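Local structure of ParM protein (Staphylococcus aureus, 3JS6) at residues 63-66 with 72-75; 158-163 with 331-336; 187-190 with 195-198. The protein probably forms actin-like filaments, driven by nucleotide binding as in other ParM proteins, that segregate plasmid copies to daughter cells. All coordinates share one frame; numbering follows the deposited sequence.

Contact 1: residues 63-66 with 72-75; sequences VLLF and KTTN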
loop_
_atom_site.group_PDB
_atom_site.type_symbol
_atom_site.label_atom_id
_atom_site.label_comp_id
_atom_site.label_asym_id
_atom_site.label_seq_id
_atom_site.Cartn_x
_atom_site.Cartn_y
_atom_site.Cartn_z
ATOM N N VAL A 63 16.863 1.239 19.540
ATOM C CA VAL A 63 16.690 0.006 18.783
ATOM C C VAL A 63 15.219 -0.014 18.394
ATOM O O VAL A 63 14.356 -0.250 19.236
ATOM C CB VAL A 63 17.050 -1.212 19.642
ATOM C CG1 VAL A 63 16.909 -2.488 18.831
ATOM C CG2 VAL A 63 18.471 -1.065 20.151
ATOM N N LEU A 64 14.934 0.275 17.125
ATOM C CA LEU A 64 13.553 0.312 16.644
ATOM C C LEU A 64 12.993 -1.112 16.478
ATOM O O LEU A 64 13.737 -2.032 16.169
ATOM C CB LEU A 64 13.497 1.064 15.308
ATOM C CG LEU A 64 13.834 2.572 15.311
ATOM C CD1 LEU A 64 13.922 3.100 13.859
ATOM C CD2 LEU A 64 12.753 3.319 16.060
ATOM N N LEU A 65 11.684 -1.271 16.671
ATOM C CA LEU A 65 11.017 -2.573 16.543
ATOM C C LEU A 65 9.941 -2.468 15.476
ATOM O O LEU A 65 9.068 -1.583 15.536
ATOM C CB LEU A 65 10.386 -2.974 17.884
ATOM C CG LEU A 65 11.444 -3.291 18.939
ATOM C CD1 LEU A 65 10.785 -3.478 20.306
ATOM C CD2 LEU A 65 12.200 -4.572 18.490
ATOM N N PHE A 66 9.984 -3.382 14.515
ATOM C CA PHE A 66 9.040 -3.359 13.398
ATOM C C PHE A 66 8.766 -4.770 12.903
ATOM O O PHE A 66 9.694 -5.559 12.709
ATOM C CB PHE A 66 9.649 -2.512 12.271
ATOM C CG PHE A 66 8.763 -2.338 11.068
ATOM C CD1 PHE A 66 7.496 -1.781 11.184
ATOM C CD2 PHE A 66 9.213 -2.716 9.805
ATOM C CE1 PHE A 66 6.686 -1.604 10.048
ATOM C CE2 PHE A 66 8.415 -2.541 8.675
ATOM C CZ PHE A 66 7.146 -1.981 8.804
ATOM N N LYS A 72 3.680 -8.535 20.321
ATOM C CA LYS A 72 3.976 -9.762 21.062
ATOM C C LYS A 72 5.359 -9.655 21.701
ATOM O O LYS A 72 5.735 -10.469 22.565
ATOM C CB LYS A 72 3.926 -10.985 20.134
ATOM C CG LYS A 72 2.514 -11.299 19.663
ATOM C CD LYS A 72 2.403 -12.577 18.842
ATOM C CE LYS A 72 0.969 -12.721 18.332
ATOM N NZ LYS A 72 0.743 -13.967 17.549
ATOM N N THR A 73 6.123 -8.635 21.318
ATOM C CA THR A 73 7.457 -8.505 21.896
ATOM C C THR A 73 7.681 -7.236 22.699
ATOM O O THR A 73 8.677 -7.107 23.418
ATOM C CB THR A 73 8.567 -8.631 20.797
ATOM O OG1 THR A 73 9.795 -9.025 21.411
ATOM C CG2 THR A 73 8.792 -7.308 20.086
ATOM N N THR A 74 6.753 -6.297 22.611
ATOM C CA THR A 74 6.925 -5.056 23.332
ATOM C C THR A 74 5.576 -4.425 23.625
ATOM O O THR A 74 4.551 -4.824 23.071
ATOM C CB THR A 74 7.791 -4.070 22.491
ATOM O OG1 THR A 74 8.034 -2.863 23.230
ATOM C CG2 THR A 74 7.063 -3.715 21.191
ATOM N N ASN A 75 5.595 -3.421 24.468
ATOM C CA ASN A 75 4.398 -2.746 24.802
ATOM C C ASN A 75 4.521 -1.348 24.205
ATOM O O ASN A 75 3.582 -0.566 24.226
ATOM C CB ASN A 75 4.193 -2.717 26.328
ATOM C CG ASN A 75 3.758 -4.067 26.848
ATOM O OD1 ASN A 75 2.663 -4.527 26.535
ATOM N ND2 ASN A 75 4.622 -4.701 27.636
#

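Contact 2: residues 158-163 with 331-336; sequences KIVAQP and EKLGEL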
loop_
_atom_site.group_PDB
_atom_site.type_symbol
_atom_site.label_atom_id
_atom_site.label_comp_id
_atom_site.label_asym_id
_atom_site.label_seq_id
_atom_site.Cartn_x
_atom_site.Cartn_y
_atom_site.Cartn_z
ATOM N N LYS A 158 11.573 7.189 -7.640
ATOM C CA LYS A 158 10.489 7.497 -8.555
ATOM C C LYS A 158 9.197 7.437 -7.771
ATOM O O LYS A 158 8.873 6.401 -7.196
ATOM C CB LYS A 158 10.466 6.493 -9.697
ATOM C CG LYS A 158 9.323 6.692 -10.709
ATOM C CD LYS A 158 9.314 8.080 -11.359
ATOM C CE LYS A 158 8.337 8.123 -12.531
ATOM N NZ LYS A 158 8.199 9.480 -13.092
ATOM N N ILE A 159 8.476 8.555 -7.741
ATOM C CA ILE A 159 7.219 8.635 -7.010
ATOM C C ILE A 159 6.019 8.957 -7.905
ATOM O O ILE A 159 6.060 9.910 -8.679
ATOM C CB ILE A 159 7.277 9.741 -5.949
ATOM C CG1 ILE A 159 8.407 9.476 -4.953
ATOM C CG2 ILE A 159 5.937 9.837 -5.263
ATOM C CD1 ILE A 159 8.835 10.699 -4.219
ATOM N N VAL A 160 4.949 8.173 -7.815
ATOM C CA VAL A 160 3.770 8.506 -8.601
ATOM C C VAL A 160 2.538 8.579 -7.704
ATOM O O VAL A 160 2.631 8.342 -6.494
ATOM C CB VAL A 160 3.510 7.470 -9.720
ATOM C CG1 VAL A 160 4.693 7.454 -10.680
ATOM C CG2 VAL A 160 3.250 6.097 -9.131
ATOM N N ALA A 161 1.394 8.930 -8.287
ATOM C CA ALA A 161 0.135 8.965 -7.523
ATOM C C ALA A 161 -0.233 7.508 -7.223
ATOM O O ALA A 161 -0.101 6.642 -8.087
ATOM C CB ALA A 161 -0.969 9.633 -8.350
ATOM N N GLN A 162 -0.716 7.226 -6.021
ATOM C CA GLN A 162 -1.018 5.843 -5.639
ATOM C C GLN A 162 -1.877 5.008 -6.577
ATOM O O GLN A 162 -1.556 3.838 -6.837
ATOM C CB GLN A 162 -1.626 5.804 -4.241
ATOM C CG GLN A 162 -0.951 6.736 -3.288
ATOM C CD GLN A 162 -1.290 6.430 -1.852
ATOM O OE1 GLN A 162 -2.458 6.201 -1.505
ATOM N NE2 GLN A 162 -0.271 6.429 -1.002
ATOM N N PRO A 163 -2.990 5.576 -7.082
ATOM C CA PRO A 163 -3.837 4.794 -7.990
ATOM C C PRO A 163 -3.073 4.369 -9.237
ATOM O O PRO A 163 -3.463 3.409 -9.895
ATOM C CB PRO A 163 -4.991 5.753 -8.330
ATOM C CG PRO A 163 -5.052 6.663 -7.135
ATOM C CD PRO A 163 -3.577 6.904 -6.821
ATOM N N GLU A 331 7.026 -1.254 -8.827
ATOM C CA GLU A 331 8.220 -2.034 -9.181
ATOM C C GLU A 331 8.554 -1.928 -10.671
ATOM O O GLU A 331 9.726 -1.822 -11.042
ATOM C CB GLU A 331 8.035 -3.488 -8.791
ATOM C CG GLU A 331 9.196 -4.379 -9.167
ATOM C CD GLU A 331 9.028 -5.788 -8.623
ATOM O OE1 GLU A 331 7.988 -6.417 -8.916
ATOM O OE2 GLU A 331 9.936 -6.264 -7.904
ATOM N N LYS A 332 7.534 -1.942 -11.522
ATOM C CA LYS A 332 7.765 -1.812 -12.963
ATOM C C LYS A 332 8.441 -0.469 -13.303
ATOM O O LYS A 332 9.350 -0.415 -14.129
ATOM C CB LYS A 332 6.448 -1.986 -13.723
ATOM C CG LYS A 332 5.898 -3.410 -13.591
ATOM C CD LYS A 332 4.461 -3.510 -14.087
ATOM C CE LYS A 332 3.920 -4.917 -13.904
ATOM N NZ LYS A 332 2.545 -5.030 -14.490
ATOM N N LEU A 333 8.003 0.608 -12.665
ATOM C CA LEU A 333 8.601 1.922 -12.897
ATOM C C LEU A 333 10.024 1.919 -12.330
ATOM O O LEU A 333 10.924 2.584 -12.858
ATOM C CB LEU A 333 7.774 3.023 -12.199
ATOM C CG LEU A 333 6.357 3.282 -12.743
ATOM C CD1 LEU A 333 5.680 4.372 -11.923
ATOM C CD2 LEU A 333 6.447 3.720 -14.218
ATOM N N GLY A 334 10.215 1.174 -11.244
ATOM C CA GLY A 334 11.530 1.082 -10.631
ATOM C C GLY A 334 12.516 0.397 -11.577
ATOM O O GLY A 334 13.690 0.775 -11.619
ATOM N N GLU A 335 12.044 -0.606 -12.323
ATOM C CA GLU A 335 12.891 -1.338 -13.272
ATOM C C GLU A 335 13.379 -0.391 -14.354
ATOM O O GLU A 335 14.545 -0.452 -14.776
ATOM C CB GLU A 335 12.114 -2.476 -13.935
ATOM C CG GLU A 335 11.748 -3.640 -13.006
ATOM C CD GLU A 335 12.954 -4.462 -12.573
ATOM O OE1 GLU A 335 12.764 -5.427 -11.799
ATOM O OE2 GLU A 335 14.089 -4.151 -13.003
ATOM N N LEU A 336 12.471 0.473 -14.807
ATOM C CA LEU A 336 12.806 1.451 -15.830
ATOM C C LEU A 336 13.782 2.454 -15.252
ATOM O O LEU A 336 14.710 2.892 -15.934
ATOM C CB LEU A 336 11.555 2.172 -16.316
ATOM C CG LEU A 336 10.595 1.298 -17.133
ATOM C CD1 LEU A 336 9.482 2.174 -17.655
ATOM C CD2 LEU A 336 11.326 0.640 -18.296
#

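Contact 3: residues 187-190 with 195-198; sequences SVLD and TTII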
loop_
_atom_site.group_PDB
_atom_site.type_symbol
_atom_site.label_atom_id
_atom_site.label_comp_id
_atom_site.label_asym_id
_atom_site.label_seq_id
_atom_site.Cartn_x
_atom_site.Cartn_y
_atom_site.Cartn_z
ATOM N N SER A 187 -10.841 3.465 -14.638
ATOM C CA SER A 187 -11.126 3.940 -13.306
ATOM C C SER A 187 -10.637 2.911 -12.325
ATOM O O SER A 187 -10.627 1.708 -12.601
ATOM C CB SER A 187 -12.625 4.187 -13.115
ATOM O OG SER A 187 -13.068 5.280 -13.907
ATOM N N VAL A 188 -10.166 3.403 -11.201
ATOM C CA VAL A 188 -9.707 2.533 -10.135
ATOM C C VAL A 188 -10.751 2.705 -9.045
ATOM O O VAL A 188 -10.933 3.819 -8.546
ATOM C CB VAL A 188 -8.350 2.971 -9.577
ATOM C CG1 VAL A 188 -7.960 2.053 -8.377
ATOM C CG2 VAL A 188 -7.297 2.907 -10.677
ATOM N N LEU A 189 -11.436 1.609 -8.717
ATOM C CA LEU A 189 -12.489 1.561 -7.700
ATOM C C LEU A 189 -11.898 0.858 -6.472
ATOM O O LEU A 189 -11.796 -0.373 -6.420
ATOM C CB LEU A 189 -13.704 0.785 -8.269
ATOM C CG LEU A 189 -14.799 0.366 -7.276
ATOM C CD1 LEU A 189 -15.343 1.603 -6.578
ATOM C CD2 LEU A 189 -15.924 -0.386 -8.001
ATOM N N ASP A 190 -11.510 1.655 -5.479
ATOM C CA ASP A 190 -10.841 1.159 -4.277
ATOM C C ASP A 190 -11.739 1.061 -3.019
ATOM O O ASP A 190 -12.065 2.075 -2.407
ATOM C CB ASP A 190 -9.645 2.101 -4.031
ATOM C CG ASP A 190 -8.752 1.667 -2.897
ATOM O OD1 ASP A 190 -7.647 2.237 -2.817
ATOM O OD2 ASP A 190 -9.126 0.789 -2.084
ATOM N N THR A 195 -13.339 4.300 3.496
ATOM C CA THR A 195 -13.830 5.041 2.342
ATOM C C THR A 195 -13.762 4.171 1.095
ATOM O O THR A 195 -13.087 3.143 1.091
ATOM C CB THR A 195 -12.977 6.310 2.087
ATOM O OG1 THR A 195 -11.648 5.930 1.714
ATOM C CG2 THR A 195 -12.910 7.171 3.340
ATOM N N THR A 196 -14.474 4.595 0.057
ATOM C CA THR A 196 -14.481 3.909 -1.234
ATOM C C THR A 196 -14.060 4.990 -2.217
ATOM O O THR A 196 -14.775 5.962 -2.438
ATOM C CB THR A 196 -15.874 3.379 -1.581
ATOM O OG1 THR A 196 -16.254 2.400 -0.611
ATOM C CG2 THR A 196 -15.877 2.744 -2.971
ATOM N N ILE A 197 -12.875 4.821 -2.788
ATOM C CA ILE A 197 -12.296 5.811 -3.683
ATOM C C ILE A 197 -12.335 5.482 -5.172
ATOM O O ILE A 197 -11.973 4.381 -5.572
ATOM C CB ILE A 197 -10.799 6.029 -3.319
ATOM C CG1 ILE A 197 -10.619 6.049 -1.802
ATOM C CG2 ILE A 197 -10.278 7.304 -3.950
ATOM C CD1 ILE A 197 -11.327 7.164 -1.121
ATOM N N ILE A 198 -12.748 6.445 -5.991
ATOM C CA ILE A 198 -12.755 6.251 -7.438
ATOM C C ILE A 198 -11.828 7.291 -8.045
ATOM O O ILE A 198 -11.977 8.491 -7.784
ATOM C CB ILE A 198 -14.151 6.429 -8.055
ATOM C CG1 ILE A 198 -15.065 5.252 -7.682
ATOM C CG2 ILE A 198 -14.032 6.511 -9.584
ATOM C CD1 ILE A 198 -15.350 5.085 -6.187
#

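Contact 1: residues 63-66 with 72-75
Leu65 meets Thr74, with Thr73 beside it, in a small apolar contact on the outer part of the actin-like N-terminal domain. It is where a short strand of the domain's mixed sheet is covered on one side by the chain that follows it. Strand 64-66 lies between strands 23-33 and 52-56, both antiparallel to it: backbone bonds link Leu65 to Gly32, Leu64 to Phe54 and Phe66 to Ser52. Its side chains alternate, with Leu64 and Phe66 going to helix 90-104 and Leu65 to the other face. After the strand the chain turns through the weakly bonded helix 70-73 and comes back over that second face, so that Leu65 is the residue of 63-66 that makes the contact. The two backbones stay well apart, 8.3 Å between Leu65 CA and Thr74 CA, and the side chains span the gap tip to tip. No polar group of one segment bonds to the other; Thr74 OG1 is instead hydrogen-bonded to Thr76 OG1, a bond beside the leucine methyl that helps fix the threonine's rotation. At this rotation (chi1 -177°) Thr74 CG2 lies between the backbone N and the carbonyl carbon, and OG1 is only slightly farther from the leucine than CB and CG2. On the Leu65 side one branch does all the touching: CD1 lies 3.8 Å from Thr74 CB and equally near Thr74 CG2, while Thr73 CG2 stands a little farther off, 4.3 Å from Leu65 CD1.

Contact 2: residues 158-163 with 331-336
Leu333 reaches out from helix 325-342 and touches Val160 of strand 148-161, methyl against methyl. Leu333 CD1 lies 3.5 Å from Val160 CG1, a tight fit for two carbons, and 4.1 Å from Val160 CG2, so a single leucine methyl sits against both branches of the valine. Leu333 CG, anti to the carbonyl carbon (chi1 -67°), carries CD1 out to it. Alongside, the aliphatic part of Lys158 flanks the root of the leucine, with Lys158 CG 4.3 Å from Leu333 CB; Lys158 is exposed, at the margin of the contact. Lys158 and Val160 share a face of the strand, and Ile159 between them points away from the helix. The nearest CA pair is Lys158 and Gly334, 6.8 Å apart. Farther out, Tyr330, just under one turn before Leu333, also packs on Val160, and Glu331 forms a salt bridge with Lys19. Lys332 NZ hydrogen-bonds to the carbonyl oxygens of Leu168, Asp169 and Met172, tying helix 325-342 to the end of helix 162-169 and the residues just after it. A C-terminal helix returning to pack on the sheet of the first domain, close to the crossover between domains, is characteristic of the actin fold.

Contact 3: residues 187-190 with 195-198
Asp190 and Ile197 hold the two strands together through a reciprocal pair of backbone hydrogen bonds. Asp190 N gives its hydrogen to Ile197 O over 2.8 Å, almost straight at 176° and in the carbonyl plane. The return bond, Ile197 N to Asp190 O at 2.9 Å, is more bent (157°), and its donor is tilted from the plane of the carbonyl. Asp190 O is also approached by Thr196 CA at 3.3 Å, a CA-H...O contact, and Val188 O receives a similar one from Ile198 CA at 3.2 Å. Next along is the non-hydrogen-bonded pair of Leu189 and Ile198. Their side chains lie side by side on one face, where Leu189 CD1 comes within 3.5 Å of Ile198 CD1; the same methyl meets Thr196 CG2 at 3.8 Å. Helix 263-284 covers this face, setting Val277 and Met278 on Leu189 and Phe281 on Ile198. With chi1 -63° Thr196 sets OG1 beside its backbone nitrogen, where it bonds Lys216 O, while CG2 meets the leucine. On the other face Asp190 CB and Ile197 CB stand 4.2 Å apart. By its place in the fold this hairpin probably corresponds to the phosphate 2 hairpin of actin-family ATPases. Main-chain bonds set its register whatever the side chains, while Leu189 and Ile198 give it an apolar face packed against helix 263-284.

How the contacts relate
Contacts 1 and 3 are buried, contact 2 lies at the surface. Contacts 1 and 2 each put one strand of the same mixed sheet against a segment outside it, yet their centres are about 31 Å apart; contact 3 is in the other domain's sheet, across the chain's centre from contact 1. Their chemistry follows this placing: contact 3 joins neighbouring strands by backbone hydrogen bonds, whereas contacts 1 and 2 rest on a few aliphatic carbons, one between a strand and the chain soon after it, the other between parts far apart in sequence. Contacts 2 and 3 touch directly, Pro163 O lying 3.9 Å from Val188 CG2, where helix 162-169 meets strand 185-191.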